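Long-range contact in SusD superfamily protein (PDB 3OTN), which probably binds carbohydrate or a related nutrient at the bacterial outer membrane, as a member of the SusD family: residues A[359-368]-A[381-392]. Numbering follows the deposited sequence.
With EDO (1,2-ethanediol), chain S.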
ATOM      1  N   ARG A 359       4.740  -1.372  -7.278  1.00 19.10           N
ATOM      2  CA  ARG A 359       5.038  -2.224  -8.417  1.00 19.28           C
ATOM      3  C   ARG A 359       4.759  -1.456  -9.716  1.00 17.27           C
ATOM      4  O   ARG A 359       4.110  -0.435  -9.722  1.00 17.77           O
ATOM      5  CB  ARG A 359       4.274  -3.543  -8.355  1.00 19.23           C
ATOM      6  CG  ARG A 359       2.756  -3.472  -8.536  1.00 19.46           C
ATOM      7  CD  ARG A 359       2.223  -4.861  -8.416  1.00 20.41           C
ATOM      8  NE  ARG A 359       0.757  -5.007  -8.507  1.00 18.94           N
ATOM      9  CZ  ARG A 359       0.082  -5.496  -9.551  1.00 17.63           C
ATOM     10  NH1 ARG A 359       0.711  -5.841 -10.675  1.00 22.44           N
ATOM     11  NH2 ARG A 359      -1.251  -5.681  -9.465  1.00 17.84           N
ATOM     12  N   TYR A 360       5.326  -1.932 -10.801  1.00 17.35           N
ATOM     13  CA  TYR A 360       5.277  -1.224 -12.083  1.00 19.28           C
ATOM     14  C   TYR A 360       3.883  -0.943 -12.601  1.00 20.57           C
ATOM     15  O   TYR A 360       3.641   0.146 -13.165  1.00 22.10           O
ATOM     16  CB  TYR A 360       6.065  -2.035 -13.103  1.00 21.08           C
ATOM     17  CG  TYR A 360       6.436  -1.363 -14.399  1.00 18.41           C
ATOM     18  CD1 TYR A 360       7.022  -0.112 -14.417  1.00 21.11           C
ATOM     19  CD2 TYR A 360       6.321  -2.052 -15.591  1.00 20.46           C
ATOM     20  CE1 TYR A 360       7.431   0.451 -15.603  1.00 21.28           C
ATOM     21  CE2 TYR A 360       6.726  -1.501 -16.781  1.00 24.77           C
ATOM     22  CZ  TYR A 360       7.280  -0.259 -16.781  1.00 24.81           C
ATOM     23  OH  TYR A 360       7.665   0.290 -17.957  1.00 27.12           O
ATOM     24  N   THR A 361       2.947  -1.872 -12.411  1.00 19.11           N
ATOM     25  CA  THR A 361       1.548  -1.605 -12.870  1.00 20.80           C
ATOM     26  C   THR A 361       0.963  -0.314 -12.278  1.00 20.14           C
ATOM     27  O   THR A 361       0.363   0.490 -13.001  1.00 20.12           O
ATOM     28  CB  THR A 361       0.590  -2.791 -12.642  1.00 18.62           C
ATOM     29  OG1 THR A 361       1.014  -3.903 -13.429  1.00 18.90           O
ATOM     30  CG2 THR A 361      -0.871  -2.430 -13.038  1.00 16.43           C
ATOM     31  N   ASP A 362       1.185  -0.103 -10.982  1.00 21.47           N
ATOM     32  CA  ASP A 362       0.754   1.098 -10.260  1.00 22.66           C
ATOM     33  C   ASP A 362       1.417   2.331 -10.874  1.00 21.46           C
ATOM     34  O   ASP A 362       0.754   3.314 -11.153  1.00 19.68           O
ATOM     35  CB  ASP A 362       1.168   0.957  -8.789  1.00 24.02           C
ATOM     36  CG  ASP A 362       0.574   2.024  -7.847  1.00 31.15           C
ATOM     37  OD1 ASP A 362      -0.196   2.952  -8.244  1.00 26.17           O
ATOM     38  OD2 ASP A 362       0.900   1.888  -6.634  1.00 36.13           O
ATOM     39  N   VAL A 363       2.708   2.232 -11.156  1.00 21.65           N
ATOM     40  CA  VAL A 363       3.443   3.367 -11.710  1.00 20.94           C
ATOM     41  C   VAL A 363       2.901   3.725 -13.108  1.00 19.87           C
ATOM     42  O   VAL A 363       2.741   4.895 -13.402  1.00 22.70           O
ATOM     43  CB  VAL A 363       4.946   3.148 -11.746  1.00 20.96           C
ATOM     44  CG1 VAL A 363       5.646   4.339 -12.456  1.00 21.67           C
ATOM     45  CG2 VAL A 363       5.490   2.975 -10.330  1.00 18.54           C
ATOM     46  N   LEU A 364       2.655   2.727 -13.954  1.00 18.62           N
ATOM     47  CA  LEU A 364       2.052   2.954 -15.274  1.00 18.66           C
ATOM     48  C   LEU A 364       0.678   3.675 -15.184  1.00 18.44           C
ATOM     49  O   LEU A 364       0.413   4.656 -15.904  1.00 19.44           O
ATOM     50  CB  LEU A 364       1.874   1.631 -16.014  1.00 20.41           C
ATOM     51  CG  LEU A 364       3.120   0.810 -16.389  1.00 22.90           C
ATOM     52  CD1 LEU A 364       2.769  -0.328 -17.343  1.00 16.22           C
ATOM     53  CD2 LEU A 364       4.175   1.719 -16.994  1.00 17.11           C
ATOM     54  N   LEU A 365      -0.179   3.211 -14.287  1.00 18.23           N
ATOM     55  CA  LEU A 365      -1.489   3.841 -14.135  1.00 18.26           C
ATOM     56  C   LEU A 365      -1.350   5.239 -13.503  1.00 19.47           C
ATOM     57  O   LEU A 365      -2.114   6.121 -13.833  1.00 23.02           O
ATOM     58  CB  LEU A 365      -2.415   2.948 -13.321  1.00 17.70           C
ATOM     59  CG  LEU A 365      -2.817   1.657 -14.047  1.00 18.18           C
ATOM     60  CD1 LEU A 365      -3.453   0.687 -13.046  1.00 22.38           C
ATOM     61  CD2 LEU A 365      -3.802   1.988 -15.172  1.00 19.12           C
HETATM   62  N   MSE A 366      -0.375   5.449 -12.608  1.00 18.78           N
HETATM   63  CA  MSE A 366      -0.071   6.805 -12.107  1.00 19.42           C
HETATM   64  C   MSE A 366       0.398   7.725 -13.218  1.00 20.97           C
HETATM   65  O   MSE A 366       0.009   8.886 -13.226  1.00 19.34           O
HETATM   66  CB  MSE A 366       0.952   6.778 -10.965  1.00 18.69           C
HETATM   67  CG  MSE A 366       0.396   6.208  -9.679  1.00 24.11           C
HETATM   68 SE   MSE A 366       1.562   6.653  -8.181  0.75 22.88          SE
HETATM   69  CE  MSE A 366       3.119   5.647  -8.664  1.00 25.44           C
ATOM     70  N   TYR A 367       1.200   7.212 -14.162  1.00 20.14           N
ATOM     71  CA  TYR A 367       1.553   8.009 -15.347  1.00 20.67           C
ATOM     72  C   TYR A 367       0.312   8.404 -16.151  1.00 22.59           C
ATOM     73  O   TYR A 367       0.141   9.601 -16.448  1.00 21.49           O
ATOM     74  CB  TYR A 367       2.571   7.342 -16.294  1.00 20.32           C
ATOM     75  CG  TYR A 367       2.834   8.228 -17.523  1.00 21.00           C
ATOM     76  CD1 TYR A 367       3.716   9.303 -17.464  1.00 26.37           C
ATOM     77  CD2 TYR A 367       2.149   8.016 -18.719  1.00 22.83           C
ATOM     78  CE1 TYR A 367       3.907  10.145 -18.578  1.00 24.10           C
ATOM     79  CE2 TYR A 367       2.350   8.828 -19.828  1.00 25.14           C
ATOM     80  CZ  TYR A 367       3.233   9.896 -19.740  1.00 27.18           C
ATOM     81  OH  TYR A 367       3.417  10.696 -20.829  1.00 26.27           O
ATOM     82  N   ALA A 368      -0.521   7.426 -16.532  1.00 21.80           N
ATOM     83  CA  ALA A 368      -1.758   7.703 -17.303  1.00 20.95           C
ATOM     84  C   ALA A 368      -2.636   8.741 -16.597  1.00 21.63           C
ATOM     85  O   ALA A 368      -3.163   9.649 -17.245  1.00 23.09           O
ATOM     86  CB  ALA A 368      -2.575   6.430 -17.571  1.00 21.32           C
ATOM     87  N   GLN A 381       1.239   7.011 -24.975  1.00 28.60           N
ATOM     88  CA  GLN A 381       1.826   6.214 -23.896  1.00 28.47           C
ATOM     89  C   GLN A 381       0.738   5.788 -22.901  1.00 27.47           C
ATOM     90  O   GLN A 381       0.705   4.636 -22.489  1.00 27.35           O
ATOM     91  CB  GLN A 381       2.929   7.010 -23.184  1.00 29.00           C
ATOM     92  CG  GLN A 381       3.603   6.298 -22.006  1.00 26.14           C
ATOM     93  CD  GLN A 381       4.284   5.008 -22.403  1.00 31.01           C
ATOM     94  OE1 GLN A 381       5.469   5.028 -22.674  1.00 30.27           O
ATOM     95  NE2 GLN A 381       3.537   3.875 -22.453  1.00 25.15           N
ATOM     96  N   SER A 382      -0.173   6.707 -22.582  1.00 28.46           N
ATOM     97  CA  SER A 382      -1.266   6.439 -21.628  1.00 24.39           C
ATOM     98  C   SER A 382      -2.278   5.495 -22.232  1.00 22.56           C
ATOM     99  O   SER A 382      -2.750   4.585 -21.561  1.00 24.10           O
ATOM    100  CB  SER A 382      -1.942   7.746 -21.189  1.00 25.52           C
ATOM    101  OG  SER A 382      -1.037   8.580 -20.476  1.00 29.12           O
ATOM    102  N   ILE A 383      -2.605   5.708 -23.505  1.00 26.23           N
ATOM    103  CA  ILE A 383      -3.500   4.824 -24.239  1.00 26.64           C
ATOM    104  C   ILE A 383      -2.936   3.408 -24.234  1.00 27.05           C
ATOM    105  O   ILE A 383      -3.655   2.460 -23.928  1.00 25.81           O
ATOM    106  CB  ILE A 383      -3.741   5.315 -25.686  1.00 27.62           C
ATOM    107  CG1 ILE A 383      -4.637   6.565 -25.673  1.00 28.91           C
ATOM    108  CG2 ILE A 383      -4.385   4.214 -26.584  1.00 27.97           C
ATOM    109  CD1 ILE A 383      -4.722   7.273 -27.008  1.00 27.86           C
ATOM    110  N   ASP A 384      -1.646   3.277 -24.549  1.00 28.33           N
ATOM    111  CA  ASP A 384      -0.990   1.963 -24.580  1.00 27.11           C
ATOM    112  C   ASP A 384      -0.990   1.298 -23.188  1.00 25.33           C
ATOM    113  O   ASP A 384      -1.167   0.104 -23.093  1.00 25.98           O
ATOM    114  CB  ASP A 384       0.456   2.067 -25.126  1.00 25.85           C
ATOM    115  CG  ASP A 384       0.521   2.368 -26.611  1.00 29.35           C
ATOM    116  OD1 ASP A 384      -0.492   2.223 -27.328  1.00 37.85           O
ATOM    117  OD2 ASP A 384       1.611   2.761 -27.079  1.00 31.96           O
ATOM    118  N   ILE A 385      -0.798   2.070 -22.121  1.00 27.23           N
ATOM    119  CA  ILE A 385      -0.791   1.542 -20.736  1.00 25.50           C
ATOM    120  C   ILE A 385      -2.154   0.909 -20.386  1.00 25.31           C
ATOM    121  O   ILE A 385      -2.212  -0.248 -19.957  1.00 28.20           O
ATOM    122  CB  ILE A 385      -0.394   2.660 -19.724  1.00 25.95           C
ATOM    123  CG1 ILE A 385       1.116   2.898 -19.779  1.00 24.84           C
ATOM    124  CG2 ILE A 385      -0.879   2.362 -18.266  1.00 24.56           C
ATOM    125  CD1 ILE A 385       1.560   4.253 -19.194  1.00 22.01           C
ATOM    126  N   VAL A 386      -3.233   1.643 -20.647  1.00 24.10           N
ATOM    127  CA  VAL A 386      -4.577   1.140 -20.421  1.00 25.19           C
ATOM    128  C   VAL A 386      -4.852  -0.114 -21.261  1.00 25.98           C
ATOM    129  O   VAL A 386      -5.399  -1.089 -20.753  1.00 24.67           O
ATOM    130  CB  VAL A 386      -5.655   2.237 -20.668  1.00 26.62           C
ATOM    131  CG1 VAL A 386      -7.023   1.641 -20.729  1.00 25.97           C
ATOM    132  CG2 VAL A 386      -5.599   3.269 -19.533  1.00 24.10           C
ATOM    133  N   ASN A 387      -4.429  -0.119 -22.523  1.00 24.63           N
ATOM    134  CA  ASN A 387      -4.650  -1.308 -23.367  1.00 25.71           C
ATOM    135  C   ASN A 387      -3.799  -2.538 -23.008  1.00 26.46           C
ATOM    136  O   ASN A 387      -4.249  -3.663 -23.187  1.00 26.74           O
ATOM    137  CB  ASN A 387      -4.503  -0.944 -24.842  1.00 25.68           C
ATOM    138  CG  ASN A 387      -5.636  -0.056 -25.337  1.00 29.86           C
ATOM    139  OD1 ASN A 387      -6.741  -0.062 -24.792  1.00 30.20           O
ATOM    140  ND2 ASN A 387      -5.368   0.701 -26.378  1.00 27.86           N
ATOM    141  N   GLN A 388      -2.588  -2.316 -22.496  1.00 28.11           N
ATOM    142  CA  GLN A 388      -1.729  -3.410 -22.023  0.50 27.99           C
ATOM    143  C   GLN A 388      -2.347  -4.071 -20.787  1.00 25.22           C
ATOM    144  O   GLN A 388      -2.407  -5.286 -20.706  1.00 25.34           O
ATOM    145  CB  GLN A 388      -0.303  -2.906 -21.729  0.50 27.86           C
ATOM    146  CG  GLN A 388       0.511  -2.532 -22.990  0.50 32.03           C
ATOM    147  CD  GLN A 388       1.576  -1.460 -22.715  0.50 36.66           C
ATOM    148  OE1 GLN A 388       1.802  -1.076 -21.558  0.50 29.77           O
ATOM    149  NE2 GLN A 388       2.219  -0.961 -23.779  0.50 26.37           N
ATOM    150  N   ILE A 389      -2.822  -3.253 -19.837  1.00 25.25           N
ATOM    151  CA  ILE A 389      -3.441  -3.749 -18.591  1.00 24.05           C
ATOM    152  C   ILE A 389      -4.738  -4.471 -18.888  1.00 23.50           C
ATOM    153  O   ILE A 389      -4.974  -5.557 -18.389  1.00 22.13           O
ATOM    154  CB  ILE A 389      -3.544  -2.617 -17.502  1.00 26.67           C
ATOM    155  CG1 ILE A 389      -2.106  -2.177 -17.120  1.00 20.08           C
ATOM    156  CG2 ILE A 389      -4.344  -3.083 -16.274  1.00 20.26           C
ATOM    157  CD1 ILE A 389      -2.021  -0.821 -16.426  1.00 21.40           C
ATOM    158  N   ARG A 390      -5.541  -3.903 -19.770  1.00 25.30           N
ATOM    159  CA  ARG A 390      -6.753  -4.543 -20.237  1.00 27.03           C
ATOM    160  C   ARG A 390      -6.455  -5.852 -20.991  1.00 27.36           C
ATOM    161  O   ARG A 390      -7.118  -6.852 -20.746  1.00 28.93           O
ATOM    162  CB  ARG A 390      -7.581  -3.571 -21.101  1.00 23.49           C
ATOM    163  CG  ARG A 390      -8.274  -2.463 -20.281  1.00 26.05           C
ATOM    164  CD  ARG A 390      -8.992  -1.440 -21.211  1.00 30.64           C
ATOM    165  NE  ARG A 390     -10.013  -2.107 -21.989  1.00 29.64           N
ATOM    166  CZ  ARG A 390     -11.260  -2.386 -21.580  1.00 26.14           C
ATOM    167  NH1 ARG A 390     -11.739  -2.001 -20.388  1.00 30.70           N
ATOM    168  NH2 ARG A 390     -12.057  -3.053 -22.395  1.00 30.23           N
ATOM    169  N   GLY A 391      -5.443  -5.843 -21.864  1.00 26.83           N
ATOM    170  CA  GLY A 391      -5.039  -7.047 -22.636  1.00 28.02           C
ATOM    171  C   GLY A 391      -4.601  -8.225 -21.768  1.00 26.08           C
ATOM    172  O   GLY A 391      -4.974  -9.358 -22.024  1.00 23.87           O
ATOM    173  N   ARG A 392      -3.805  -7.953 -20.736  1.00 25.47           N
ATOM    174  CA  ARG A 392      -3.461  -8.957 -19.753  1.00 24.40           C
ATOM    175  C   ARG A 392      -4.726  -9.549 -19.099  1.00 26.63           C
ATOM    176  O   ARG A 392      -4.770 -10.745 -18.828  1.00 26.68           O
ATOM    177  CB  ARG A 392      -2.543  -8.359 -18.704  1.00 24.68           C
ATOM    178  CG  ARG A 392      -2.140  -9.329 -17.618  1.00 26.45           C
ATOM    179  CD  ARG A 392      -1.058  -8.764 -16.774  1.00 21.20           C
ATOM    180  NE  ARG A 392      -1.391  -7.522 -16.084  1.00 23.47           N
ATOM    181  CZ  ARG A 392      -0.490  -6.747 -15.463  1.00 22.31           C
ATOM    182  NH1 ARG A 392       0.799  -7.087 -15.431  1.00 21.24           N
ATOM    183  NH2 ARG A 392      -0.876  -5.636 -14.835  1.00 24.95           N
TER
HETATM  184  C1  EDO S 632       5.069   1.063 -21.653  1.00 49.94           C
HETATM  185  O1  EDO S 632       4.244   1.135 -22.822  1.00 49.23           O
HETATM  186  C2  EDO S 632       4.751  -0.211 -20.880  1.00 48.29           C
HETATM  187  O2  EDO S 632       5.939  -0.675 -20.224  1.00 57.68           O
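Ala368 and Ser382 mark the close end of a helix pair, 360-368 against 381-392, whose axes run 139° apart in direction and approach to 9.1 Å; the CA spacing widens from 4.5 Å there to 7.9 Å at Thr361 and Ile389. The small Ala368 and Ser382 allow the close approach: Ser382 OG lies 3.4 Å from Ala368 CA and turns its polarity to Gln371. Midway, Ile385 lays CG2 against Leu364 CB, while its CD1 meets Tyr367 CD2 at 3.8 Å, the two side chains crossing at about a right angle. Farther along, Ile389 and Leu365 meet tip to tip, CD1 to CG at 3.5 Å. Arg392 closes the wide end: with CG anti to the backbone N (chi1 179°) and a bend at chi3, its NH2 gives Thr361 OG1, also hydrogen-bonded to Glu248, a nearly straight bond of 2.9 Å in the guanidinium plane. Glu248 and Asp417 form salt bridges with Arg392, and Glu248 and Glu421 with Arg359; these carboxylates probably offset the nearness of the two arginines. On one flank Gln381 sets CG 3.6 Å from Tyr367 CE2, its amide nearly perpendicular to the ring, and NE2 donates to O1 of a 1,2-ethanediol probably drawn from the crystallisation liquor, whose O2 bonds Tyr360 OH. An alanine at Gln381 would remove CG and the amide, and is likely to cost Tyr367 CE2 this contact and leave the diol more loosely held. Consecutive helices 360-375 and 380-392 thus form a roughly antiparallel helical hairpin, consistent with the TPR-like helix pairs of SusD proteins.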